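Local coordinates for protein lipase (Streptomyces rimosus, PDB 5MAL) that hydrolyses ester bonds of triacylglycerols and other esters, preferring medium-length acyl chains, as a secreted monomeric serine esterase of the GDSL (SGNH hydrolase) family, at residues 2-8 with 71-77; 34-38 with 226-231. The contacts are given in a common frame with arbitrary orientation. Residue numbers count along the deposited sequence, not the author numbering.

Contact 1. Residues 2-8 with 71-77; sequences TDYVALG and GTDLVSI
Backbone hydrogen bonds of a parallel pair hold residues 2-8 to 71-77. Val5 N donates to Leu74 O (2.8 Å), Ser76 N to Val5 O (3.0 Å) and Leu7 N to Ser76 O (2.9 Å). At the start of the pairing Asp3 O accepts from both Asp73 N (2.7 Å) and Leu74 N (3.0 Å), while Asp73, with chi1 m, returns its carboxylate so that OD2 takes Asp3 N at 2.9 Å. Two side-chain hydroxyls also bridge the strands: with Tyr4 at chi1 t and Ser76 at p, Tyr4 OH and Ser76 OG lie 2.6 Å apart in a hydrogen bond. A water links Ser76 OG (2.6 Å) to Leu7 O (2.8 Å). The register sets Tyr4 beside Leu74, Val5 beside Val75 and Ala6 beside Ser76, CA-CA 4.6 to 4.9 Å; the axes of strands 3-8 and 74-77 approach to 4.7 Å, crossing at -17°. Residues 3-7 and 74-77 are extended, whereas Asp73 (phi/psi -99/-34) turns the chain just before the second strand; at Gly8 (127/-158) a CB would collide with the preceding carbonyl. On the face of Tyr4, Ala6, Leu74 and Ser76, Leu74 CD2 sits over the Tyr4 ring in a CH-pi contact, 4.0 Å from its centroid. The other face carries Val5, Leu7, Val75 and Ile77, where Leu7 CD1 meets Val75 CG1 at 3.6 Å. These are neighbouring strands of the five-stranded parallel sheet of the SGNH hydrolase fold, and the first leads from Gly8 to the nucleophile Ser10. Strand 46-49 flanks strand 3-8, strand 135-139 flanks 74-78, and helix 34-40 packs on the Tyr4 face.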
ATOM      1  N   THR A   2      22.142  -3.297   0.997  1.00 40.90           N
ATOM      2  CA  THR A   2      22.608  -2.842  -0.318  1.00 30.72           C
ATOM      3  C   THR A   2      21.504  -2.255  -1.162  1.00 17.37           C
ATOM      4  O   THR A   2      20.852  -1.318  -0.718  1.00 20.93           O
ATOM      5  CB  THR A   2      23.326  -3.928  -1.136  1.00 30.49           C
ATOM      6  OG1 THR A   2      22.827  -5.227  -0.780  1.00 42.45           O
ATOM      7  CG2 THR A   2      24.835  -3.812  -0.939  1.00 24.50           C
ATOM      8  N   ASP A   3      21.357  -2.738  -2.395  1.00 16.69           N
ATOM      9  CA  ASP A   3      20.539  -2.022  -3.368  1.00 10.85           C
ATOM     10  C   ASP A   3      19.090  -2.376  -3.171  1.00 11.88           C
ATOM     11  O   ASP A   3      18.650  -3.461  -3.515  1.00 11.60           O
ATOM     12  CB  ASP A   3      20.970  -2.324  -4.798  1.00 11.69           C
ATOM     13  CG  ASP A   3      22.324  -1.753  -5.116  1.00 23.74           C
ATOM     14  OD1 ASP A   3      22.396  -0.542  -5.404  1.00 24.96           O
ATOM     15  OD2 ASP A   3      23.312  -2.506  -5.061  1.00 21.14           O
ATOM     16  N   TYR A   4      18.374  -1.421  -2.606  1.00  8.10           N
ATOM     17  CA  TYR A   4      16.977  -1.562  -2.257  1.00  8.16           C
ATOM     18  C   TYR A   4      16.178  -0.623  -3.140  1.00  9.44           C
ATOM     19  O   TYR A   4      16.402   0.587  -3.126  1.00  9.82           O
ATOM     20  CB  TYR A   4      16.797  -1.237  -0.769  1.00  9.04           C
ATOM     21  CG  TYR A   4      15.370  -1.122  -0.273  1.00  8.73           C
ATOM     22  CD1 TYR A   4      14.341  -1.884  -0.824  1.00  8.00           C
ATOM     23  CD2 TYR A   4      15.052  -0.241   0.770  1.00  7.08           C
ATOM     24  CE1 TYR A   4      13.029  -1.784  -0.332  1.00  6.62           C
ATOM     25  CE2 TYR A   4      13.750  -0.124   1.238  1.00  7.35           C
ATOM     26  CZ  TYR A   4      12.750  -0.899   0.689  1.00  6.99           C
ATOM     27  OH  TYR A   4      11.463  -0.794   1.155  1.00  7.09           O
ATOM     28  N   VAL A   5      15.274  -1.173  -3.941  1.00  8.01           N
ATOM     29  CA  VAL A   5      14.333  -0.311  -4.649  1.00  8.83           C
ATOM     30  C   VAL A   5      12.961  -0.433  -4.021  1.00  9.51           C
ATOM     31  O   VAL A   5      12.415  -1.533  -3.905  1.00  8.04           O
ATOM     32  CB  VAL A   5      14.215  -0.647  -6.124  1.00  7.02           C
ATOM     33  CG1 VAL A   5      13.223   0.309  -6.789  1.00  7.52           C
ATOM     34  CG2 VAL A   5      15.599  -0.568  -6.805  1.00  9.31           C
ATOM     35  N   ALA A   6      12.403   0.703  -3.625  1.00  9.01           N
ATOM     36  CA  ALA A   6      11.074   0.712  -3.033  1.00  4.79           C
ATOM     37  C   ALA A   6      10.086   1.347  -3.997  1.00  7.60           C
ATOM     38  O   ALA A   6      10.116   2.547  -4.246  1.00  7.25           O
ATOM     39  CB  ALA A   6      11.089   1.446  -1.717  1.00  6.18           C
ATOM     40  N   LEU A   7       9.215   0.502  -4.529  1.00  6.44           N
ATOM     41  CA  LEU A   7       8.211   0.876  -5.514  1.00  8.07           C
ATOM     42  C   LEU A   7       6.855   1.029  -4.887  1.00  7.78           C
ATOM     43  O   LEU A   7       6.621   0.579  -3.769  1.00  9.04           O
ATOM     44  CB  LEU A   7       8.081  -0.207  -6.586  1.00  7.85           C
ATOM     45  CG  LEU A   7       9.360  -0.722  -7.212  1.00  6.65           C
ATOM     46  CD1 LEU A   7       8.986  -1.981  -7.943  1.00  5.93           C
ATOM     47  CD2 LEU A   7       9.903   0.350  -8.143  1.00 10.08           C
ATOM     48  N   GLY A   8       5.937   1.605  -5.645  1.00  6.83           N
ATOM     49  CA  GLY A   8       4.549   1.509  -5.271  1.00  8.57           C
ATOM     50  C   GLY A   8       3.816   2.816  -5.173  1.00 10.78           C
ATOM     51  O   GLY A   8       4.225   3.822  -5.772  1.00  8.53           O
ATOM     52  N   GLY A  71      21.644  -5.376 -10.343  1.00 11.72           N
ATOM     53  CA  GLY A  71      22.284  -5.085  -9.071  1.00 15.39           C
ATOM     54  C   GLY A  71      21.342  -5.007  -7.883  1.00 13.59           C
ATOM     55  O   GLY A  71      21.780  -4.991  -6.738  1.00  9.29           O
ATOM     56  N   THR A  72      20.042  -4.972  -8.142  1.00 11.68           N
ATOM     57  CA  THR A  72      19.076  -4.800  -7.062  1.00  8.45           C
ATOM     58  C   THR A  72      19.033  -6.029  -6.164  1.00 12.04           C
ATOM     59  O   THR A  72      18.952  -7.161  -6.659  1.00 11.13           O
ATOM     60  CB  THR A  72      17.687  -4.521  -7.622  1.00  8.86           C
ATOM     61  OG1 THR A  72      17.773  -3.423  -8.542  1.00  8.94           O
ATOM     62  CG2 THR A  72      16.701  -4.170  -6.499  1.00  7.51           C
ATOM     63  N   ASP A  73      19.092  -5.796  -4.852  1.00  9.96           N
ATOM     64  CA  ASP A  73      19.061  -6.868  -3.849  1.00 10.95           C
ATOM     65  C   ASP A  73      17.685  -7.054  -3.243  1.00 11.97           C
ATOM     66  O   ASP A  73      17.306  -8.159  -2.838  1.00 14.83           O
ATOM     67  CB  ASP A  73      20.046  -6.569  -2.717  1.00 12.03           C
ATOM     68  CG  ASP A  73      21.476  -6.506  -3.205  1.00 15.75           C
ATOM     69  OD1 ASP A  73      22.089  -7.575  -3.375  1.00 16.15           O
ATOM     70  OD2 ASP A  73      21.969  -5.386  -3.443  1.00 16.73           O
ATOM     71  N   LEU A  74      16.975  -5.943  -3.107  1.00  8.53           N
ATOM     72  CA  LEU A  74      15.675  -5.951  -2.450  1.00  8.26           C
ATOM     73  C   LEU A  74      14.711  -5.055  -3.200  1.00  7.29           C
ATOM     74  O   LEU A  74      15.059  -3.940  -3.580  1.00  7.70           O
ATOM     75  CB  LEU A  74      15.813  -5.496  -0.996  1.00  8.72           C
ATOM     76  CG  LEU A  74      14.549  -5.372  -0.139  1.00 10.51           C
ATOM     77  CD1 LEU A  74      13.853  -6.727   0.039  1.00  9.85           C
ATOM     78  CD2 LEU A  74      14.860  -4.751   1.219  1.00  8.28           C
ATOM     79  N   VAL A  75      13.511  -5.562  -3.449  1.00  6.59           N
ATOM     80  CA  VAL A  75      12.454  -4.744  -4.004  1.00  7.23           C
ATOM     81  C   VAL A  75      11.241  -4.857  -3.092  1.00  8.19           C
ATOM     82  O   VAL A  75      10.846  -5.958  -2.711  1.00  9.36           O
ATOM     83  CB  VAL A  75      12.062  -5.179  -5.433  1.00  8.06           C
ATOM     84  CG1 VAL A  75      10.886  -4.358  -5.937  1.00  7.48           C
ATOM     85  CG2 VAL A  75      13.246  -5.060  -6.372  1.00  6.76           C
ATOM     86  N   SER A  76      10.664  -3.724  -2.724  1.00  6.44           N
ATOM     87  CA  SER A  76       9.387  -3.753  -2.021  1.00  6.71           C
ATOM     88  C   SER A  76       8.338  -3.043  -2.857  1.00  4.50           C
ATOM     89  O   SER A  76       8.653  -2.156  -3.649  1.00  6.33           O
ATOM     90  CB  SER A  76       9.481  -3.105  -0.636  1.00  6.74           C
ATOM     91  OG  SER A  76       9.901  -1.757  -0.726  1.00  6.81           O
ATOM     92  N   ILE A  77       7.077  -3.405  -2.665  1.00  5.41           N
ATOM     93  CA  ILE A  77       6.033  -2.713  -3.399  1.00  8.39           C
ATOM     94  C   ILE A  77       4.674  -2.881  -2.745  1.00  7.82           C
ATOM     95  O   ILE A  77       4.368  -3.939  -2.202  1.00  6.79           O
ATOM     96  CB  ILE A  77       5.978  -3.210  -4.863  1.00  7.47           C
ATOM     97  CG1 ILE A  77       5.014  -2.352  -5.690  1.00  9.91           C
ATOM     98  CG2 ILE A  77       5.633  -4.709  -4.917  1.00  6.32           C
ATOM     99  CD1 ILE A  77       5.149  -2.574  -7.196  1.00 11.01           C
TER
HETATM  100  O   HOH W   1       7.930  -0.146  -1.398  1.00  9.23           O

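Contact 2. Residues 34-38 with 226-231; sequences YPALW and YLPVLN
Two helical segments, 34-38 and 226-231, cross at -57° with a closest axis approach of 9.0 Å, and the backbones come nearest at Tyr34 and Leu227, CA to CA 4.5 Å. Tyr34 CB lies 3.9 Å from Leu227 CB and 3.5 Å from Leu227 N, so the tyrosine root lies directly against the backbone of the other helix. Its ring, at chi1 p, lies between Tyr226 and Leu230: CD2 touches Tyr226 CB at 3.4 Å, and CD1 touches Leu230 CD2 at 3.8 Å, the methyl lying at the ring edge. The Tyr34 and Tyr226 rings are nearly parallel (13°) but slid apart, with centroids 5.2 Å from each other, so they barely overlap. In return Leu227, chi1 t, fills the hollow between Leu37 and Trp38, its CD2 3.7 Å from Leu37 CB and its CD1 3.9 Å from Trp38 CB. The helices lie on one face of the parallel sheet in this alpha/beta SGNH hydrolase: Tyr34 and Tyr226 both reach strands 74-78 and 135-139, and Tyr34 OH and Ser12 OG, just beyond the nucleophile Ser10, share a hydrogen bond. Tyr226 OH hydrogen-bonds to Gly140 O. Segment 226-231 is kinked because Pro228 has no NH for the preceding turn; its CA-to-CB bond points away from residues 34-38. Further along, Leu230, also t, sends CD2 into the angle between Tyr34 and Trp38, 3.4 Å from Trp38 CD1. Trp38, with chi1 t, holds its indole beside Asn231; NE1 stands 3.1 Å from Asn231 OD1 at a poor hydrogen-bond angle and hydrogen-bonds instead to Thr234 O.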
ATOM      1  N   TYR A  34       7.664   3.126   5.490  1.00  5.93           N
ATOM      2  CA  TYR A  34       8.405   1.924   5.872  1.00  8.35           C
ATOM      3  C   TYR A  34       9.677   1.748   5.013  1.00  6.75           C
ATOM      4  O   TYR A  34      10.687   1.314   5.536  1.00  8.96           O
ATOM      5  CB  TYR A  34       7.521   0.663   5.829  1.00  8.06           C
ATOM      6  CG  TYR A  34       7.124   0.212   4.456  1.00  7.42           C
ATOM      7  CD1 TYR A  34       7.952  -0.637   3.717  1.00  6.37           C
ATOM      8  CD2 TYR A  34       5.910   0.598   3.905  1.00  6.81           C
ATOM      9  CE1 TYR A  34       7.594  -1.045   2.457  1.00  7.62           C
ATOM     10  CE2 TYR A  34       5.536   0.186   2.646  1.00  5.33           C
ATOM     11  CZ  TYR A  34       6.391  -0.634   1.928  1.00  7.22           C
ATOM     12  OH  TYR A  34       6.057  -1.058   0.674  1.00  8.04           O
ATOM     13  N   PRO A  35       9.658   2.128   3.708  1.00  8.24           N
ATOM     14  CA  PRO A  35      10.943   1.939   3.031  1.00  7.88           C
ATOM     15  C   PRO A  35      12.039   2.848   3.553  1.00  8.08           C
ATOM     16  O   PRO A  35      13.169   2.401   3.692  1.00  8.11           O
ATOM     17  CB  PRO A  35      10.622   2.289   1.570  1.00  6.73           C
ATOM     18  CG  PRO A  35       9.173   1.990   1.436  1.00  5.93           C
ATOM     19  CD  PRO A  35       8.611   2.501   2.735  1.00  7.28           C
ATOM     20  N   ALA A  36      11.712   4.099   3.840  1.00  8.23           N
ATOM     21  CA  ALA A  36      12.718   5.018   4.354  1.00  9.94           C
ATOM     22  C   ALA A  36      13.205   4.561   5.731  1.00 10.08           C
ATOM     23  O   ALA A  36      14.395   4.629   6.034  1.00 10.92           O
ATOM     24  CB  ALA A  36      12.166   6.420   4.421  1.00 10.66           C
ATOM     25  N   LEU A  37      12.286   4.089   6.567  1.00  9.27           N
ATOM     26  CA  LEU A  37      12.673   3.556   7.869  1.00 11.24           C
ATOM     27  C   LEU A  37      13.568   2.328   7.733  1.00 12.80           C
ATOM     28  O   LEU A  37      14.529   2.144   8.495  1.00 11.79           O
ATOM     29  CB  LEU A  37      11.441   3.202   8.694  1.00  9.41           C
ATOM     30  CG  LEU A  37      10.566   4.375   9.139  1.00 10.41           C
ATOM     31  CD1 LEU A  37       9.349   3.835   9.869  1.00  9.98           C
ATOM     32  CD2 LEU A  37      11.344   5.331  10.028  1.00 10.10           C
ATOM     33  N   TRP A  38      13.237   1.469   6.780  1.00  8.99           N
ATOM     34  CA  TRP A  38      14.053   0.299   6.541  1.00 10.09           C
ATOM     35  C   TRP A  38      15.453   0.726   6.112  1.00 10.52           C
ATOM     36  O   TRP A  38      16.441   0.251   6.652  1.00 12.21           O
ATOM     37  CB  TRP A  38      13.420  -0.596   5.478  1.00 10.49           C
ATOM     38  CG  TRP A  38      14.005  -1.965   5.447  1.00 13.83           C
ATOM     39  CD1 TRP A  38      13.533  -3.082   6.090  1.00 10.80           C
ATOM     40  CD2 TRP A  38      15.160  -2.381   4.725  1.00 10.61           C
ATOM     41  NE1 TRP A  38      14.333  -4.160   5.809  1.00 12.53           N
ATOM     42  CE2 TRP A  38      15.344  -3.755   4.979  1.00  9.81           C
ATOM     43  CE3 TRP A  38      16.070  -1.720   3.895  1.00 10.95           C
ATOM     44  CZ2 TRP A  38      16.389  -4.483   4.421  1.00 12.93           C
ATOM     45  CZ3 TRP A  38      17.122  -2.454   3.347  1.00 12.12           C
ATOM     46  CH2 TRP A  38      17.266  -3.816   3.616  1.00 12.95           C
ATOM     47  N   TYR A 226       3.570  -1.255   8.842  1.00  9.24           N
ATOM     48  CA  TYR A 226       4.260  -1.694   7.632  1.00  5.31           C
ATOM     49  C   TYR A 226       5.690  -2.155   7.827  1.00  6.34           C
ATOM     50  O   TYR A 226       6.055  -3.223   7.351  1.00  7.00           O
ATOM     51  CB  TYR A 226       4.249  -0.589   6.576  1.00  7.61           C
ATOM     52  CG  TYR A 226       3.048  -0.710   5.708  1.00  6.37           C
ATOM     53  CD1 TYR A 226       1.850  -0.102   6.067  1.00  9.74           C
ATOM     54  CD2 TYR A 226       3.087  -1.468   4.534  1.00  6.41           C
ATOM     55  CE1 TYR A 226       0.726  -0.231   5.269  1.00  7.98           C
ATOM     56  CE2 TYR A 226       1.978  -1.613   3.747  1.00  6.66           C
ATOM     57  CZ  TYR A 226       0.800  -0.990   4.117  1.00  5.42           C
ATOM     58  OH  TYR A 226      -0.299  -1.128   3.326  1.00  9.23           O
ATOM     59  N   LEU A 227       6.499  -1.352   8.503  1.00  8.58           N
ATOM     60  CA  LEU A 227       7.927  -1.656   8.589  1.00  6.60           C
ATOM     61  C   LEU A 227       8.202  -3.031   9.208  1.00  8.69           C
ATOM     62  O   LEU A 227       9.038  -3.762   8.695  1.00  8.53           O
ATOM     63  CB  LEU A 227       8.657  -0.560   9.368  1.00  6.92           C
ATOM     64  CG  LEU A 227      10.116  -0.895   9.691  1.00  9.25           C
ATOM     65  CD1 LEU A 227      10.946  -1.027   8.427  1.00 10.35           C
ATOM     66  CD2 LEU A 227      10.706   0.156  10.633  1.00 12.85           C
ATOM     67  N   PRO A 228       7.485  -3.402  10.289  1.00 10.98           N
ATOM     68  CA  PRO A 228       7.800  -4.724  10.838  1.00 10.43           C
ATOM     69  C   PRO A 228       7.505  -5.846   9.850  1.00 10.09           C
ATOM     70  O   PRO A 228       8.174  -6.883   9.845  1.00  9.69           O
ATOM     71  CB  PRO A 228       6.904  -4.804  12.076  1.00 10.54           C
ATOM     72  CG  PRO A 228       6.751  -3.369  12.505  1.00 11.80           C
ATOM     73  CD  PRO A 228       6.594  -2.643  11.187  1.00  7.71           C
ATOM     74  N   VAL A 229       6.531  -5.631   8.976  1.00  7.65           N
ATOM     75  CA  VAL A 229       6.223  -6.632   7.966  1.00  7.69           C
ATOM     76  C   VAL A 229       7.336  -6.724   6.914  1.00  8.93           C
ATOM     77  O   VAL A 229       7.694  -7.816   6.492  1.00  9.17           O
ATOM     78  CB  VAL A 229       4.877  -6.339   7.317  1.00 10.16           C
ATOM     79  CG1 VAL A 229       4.575  -7.348   6.246  1.00 11.18           C
ATOM     80  CG2 VAL A 229       3.806  -6.396   8.391  1.00  8.22           C
ATOM     81  N   LEU A 230       7.898  -5.591   6.505  1.00 10.01           N
ATOM     82  CA  LEU A 230       9.046  -5.652   5.622  1.00 11.06           C
ATOM     83  C   LEU A 230      10.203  -6.343   6.335  1.00 10.74           C
ATOM     84  O   LEU A 230      10.848  -7.207   5.759  1.00 11.31           O
ATOM     85  CB  LEU A 230       9.462  -4.268   5.137  1.00  8.15           C
ATOM     86  CG  LEU A 230      10.700  -4.285   4.241  1.00  8.65           C
ATOM     87  CD1 LEU A 230      10.450  -5.140   2.991  1.00  9.41           C
ATOM     88  CD2 LEU A 230      11.026  -2.856   3.862  1.00  8.62           C
ATOM     89  N   ASN A 231      10.459  -5.970   7.587  1.00 10.99           N
ATOM     90  CA  ASN A 231      11.553  -6.588   8.324  1.00 10.44           C
ATOM     91  C   ASN A 231      11.384  -8.090   8.489  1.00 12.12           C
ATOM     92  O   ASN A 231      12.368  -8.820   8.520  1.00 14.96           O
ATOM     93  CB  ASN A 231      11.717  -5.932   9.695  1.00 10.11           C
ATOM     94  CG  ASN A 231      12.641  -4.743   9.655  1.00  9.62           C
ATOM     95  OD1 ASN A 231      13.543  -4.674   8.812  1.00 14.73           O
ATOM     96  ND2 ASN A 231      12.439  -3.803  10.563  1.00 11.00           N
TER

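Overall arrangement
From the N terminus the chain runs along strand 3-8, then helix 34-40, strand 46-49 and strand 74-78, where contact 1 closes a loop with 62 residues between its segments. Residues 34-38, on helix 34-40, lie within that loop, and their partner 226-231 comes near the C terminus, closing contact 2 over 187 residues. The two loops therefore cross rather than nest. Contact 1 joins two adjacent interior strands; contact 2 joins an early helix to the C-terminal one over the same sheet face. They meet directly: Tyr4 OH lies 3.2 Å from Pro35 CB and 3.4 Å from Leu230 CD2, and Leu74 CD2 lies 3.5 Å from Trp38 CH2.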